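Local atomic coordinates of thioredoxin-like protein (Klebsiella pneumoniae subsp. pneumoniae MGH 78578, PDB entry 3TY1), a protein that probably binds carbohydrate, as a putative aldose 1-epimerase of the galactose mutarotase-like superfamily, though its substrate and activity are not established. Residues 43-48 / 87-92. Sequence-based numbering, arbitrary orientation.
Sequences GKQEGS and VKEVVN
Three flat groups, the side-chain amides of Gln45 and Asn92 and the carboxylate of Glu89, join two loops of this galactose mutarotase-like supersandwich. The Gln45 amide meets Val90 N at its edge. Gln45 OE1 receives Val90 N on a lone pair in the carbonyl plane at 3.1 Å, and the bond is nearly straight (171°). A water donates to the same oxygen and to Lys88 O, so two bonds grip Gln45 OE1. At the other end NE2 reaches His41 O and Ala10 O of a second subunit. These partners hold the amide's rotation.

In Asn92, CG lies anti to the backbone N (chi1 -174°), which carries Asn92 ND2 to Glu46 O at 3.0 Å, close to the amide plane. Asn92 OD1 accepts from Ala94 N.

The Glu89 carboxylate is met from above one face. Lys44 N donates to Glu89 OE1 at 2.9 Å, 38° out of the plane, and Glu89 OE2 bonds Ser145 OG of the second subunit. Lys44 NZ stays 6.1 Å from Glu89 OE1, so no salt bridge forms. Gly43 CA lies against the carboxylate, nearest to Glu89 OE1.

Residues 43-48 lie in the loop between strands 33-39 and 49-55, and a type II beta turn runs from Gln45 to Ser48. Gly47 sits in it with positive phi. Residues 87-92 lie in the loop after strand 79-81. The backbones join directly where Asn92 N donates to Lys44 O at 2.9 Å. Val91 CG1 packs on Lys44 CB beside this bond.

Val90 O is approached twice. Gln45 CA makes a CA-H...O contact with it. Ser48 OG, anti to its own carbonyl carbon, donates to Val90 O at 2.7 Å from above the carbonyl plane.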
loop_
_atom_site.group_PDB
_atom_site.type_symbol
_atom_site.label_atom_id
_atom_site.label_comp_id
_atom_site.label_asym_id
_atom_site.label_seq_id
_atom_site.Cartn_x
_atom_site.Cartn_y
_atom_site.Cartn_z
ATOM N N GLY A 43 -5.261 -0.043 14.408
ATOM C CA GLY A 43 -5.142 -1.148 13.468
ATOM C C GLY A 43 -4.999 -0.704 12.018
ATOM O O GLY A 43 -4.362 0.294 11.739
ATOM N N LYS A 44 -5.624 -1.445 11.105
ATOM C CA LYS A 44 -5.583 -1.128 9.675
ATOM C C LYS A 44 -6.652 -0.092 9.277
ATOM O O LYS A 44 -6.793 0.264 8.113
ATOM C CB LYS A 44 -5.725 -2.401 8.863
ATOM C CG LYS A 44 -4.560 -3.312 9.002
ATOM C CD LYS A 44 -4.595 -4.478 8.025
ATOM C CE LYS A 44 -5.769 -5.413 8.247
ATOM N NZ LYS A 44 -5.664 -6.703 7.461
ATOM N N GLN A 45 -7.319 0.452 10.280
ATOM C CA GLN A 45 -8.396 1.423 10.126
ATOM C C GLN A 45 -7.860 2.848 10.261
ATOM O O GLN A 45 -8.607 3.814 10.147
ATOM C CB GLN A 45 -9.497 0.976 11.137
ATOM C CG GLN A 45 -10.370 1.901 11.683
ATOM C CD GLN A 45 -11.316 1.274 12.637
ATOM O OE1 GLN A 45 -12.191 0.492 12.234
ATOM N NE2 GLN A 45 -11.259 1.711 13.879
ATOM N N GLU A 46 -6.538 3.004 10.454
ATOM C CA GLU A 46 -5.947 4.319 10.649
ATOM C C GLU A 46 -6.212 5.251 9.457
ATOM O O GLU A 46 -5.873 4.927 8.343
ATOM C CB GLU A 46 -4.439 4.244 10.886
ATOM C CG GLU A 46 -3.781 5.637 11.112
ATOM C CD GLU A 46 -4.431 6.481 12.256
ATOM O OE1 GLU A 46 -4.644 5.942 13.348
ATOM O OE2 GLU A 46 -4.689 7.679 12.070
ATOM N N GLY A 47 -6.885 6.359 9.719
ATOM C CA GLY A 47 -7.189 7.348 8.683
ATOM C C GLY A 47 -8.475 7.102 7.909
ATOM O O GLY A 47 -8.873 7.956 7.164
ATOM N N SER A 48 -9.130 5.950 8.092
ATOM C CA SER A 48 -10.374 5.649 7.413
ATOM C C SER A 48 -11.487 6.539 7.903
ATOM O O SER A 48 -11.565 6.815 9.085
ATOM C CB SER A 48 -10.808 4.209 7.653
ATOM O OG SER A 48 -9.939 3.304 6.980
ATOM N N VAL A 87 -13.832 -9.493 9.692
ATOM C CA VAL A 87 -13.099 -8.239 9.479
ATOM C C VAL A 87 -13.953 -7.140 10.190
ATOM O O VAL A 87 -15.032 -6.744 9.706
ATOM C CB VAL A 87 -12.942 -7.900 7.986
ATOM C CG1 VAL A 87 -12.235 -6.535 7.807
ATOM C CG2 VAL A 87 -12.207 -9.023 7.227
ATOM N N LYS A 88 -13.501 -6.712 11.352
ATOM C CA LYS A 88 -14.232 -5.760 12.178
ATOM C C LYS A 88 -13.816 -4.313 11.900
ATOM O O LYS A 88 -14.566 -3.397 12.166
ATOM C CB LYS A 88 -14.010 -6.048 13.652
ATOM C CG LYS A 88 -14.346 -7.450 14.099
ATOM C CD LYS A 88 -15.792 -7.772 14.052
ATOM C CE LYS A 88 -16.072 -9.221 14.565
ATOM N NZ LYS A 88 -17.389 -9.747 13.953
ATOM N N GLU A 89 -12.655 -4.109 11.330
ATOM C CA GLU A 89 -12.157 -2.762 11.058
ATOM C C GLU A 89 -12.647 -2.247 9.690
ATOM O O GLU A 89 -12.924 -3.042 8.808
ATOM C CB GLU A 89 -10.625 -2.829 11.080
ATOM C CG GLU A 89 -10.185 -3.016 12.581
ATOM C CD GLU A 89 -8.696 -3.199 12.799
ATOM O OE1 GLU A 89 -7.891 -3.125 11.824
ATOM O OE2 GLU A 89 -8.362 -3.456 13.980
ATOM N N VAL A 90 -12.724 -0.919 9.577
ATOM C CA VAL A 90 -12.964 -0.215 8.339
ATOM C C VAL A 90 -11.555 -0.018 7.745
ATOM O O VAL A 90 -10.877 0.997 8.016
ATOM C CB VAL A 90 -13.696 1.121 8.601
ATOM C CG1 VAL A 90 -13.948 1.895 7.258
ATOM C CG2 VAL A 90 -15.032 0.853 9.415
ATOM N N VAL A 91 -11.136 -0.985 6.929
ATOM C CA VAL A 91 -9.746 -1.070 6.497
ATOM C C VAL A 91 -9.423 0.019 5.489
ATOM O O VAL A 91 -10.098 0.156 4.439
ATOM C CB VAL A 91 -9.392 -2.461 5.977
ATOM C CG1 VAL A 91 -7.928 -2.541 5.497
ATOM C CG2 VAL A 91 -9.734 -3.536 7.058
ATOM N N ASN A 92 -8.399 0.815 5.807
ATOM C CA ASN A 92 -7.938 1.858 4.893
ATOM C C ASN A 92 -7.329 1.089 3.709
ATOM O O ASN A 92 -6.472 0.234 3.912
ATOM C CB ASN A 92 -6.872 2.700 5.550
ATOM C CG ASN A 92 -6.431 3.899 4.711
ATOM O OD1 ASN A 92 -6.202 3.789 3.508
ATOM N ND2 ASN A 92 -6.195 5.032 5.395
HETATM O O HOH W 1 -13.921 -1.050 13.827
#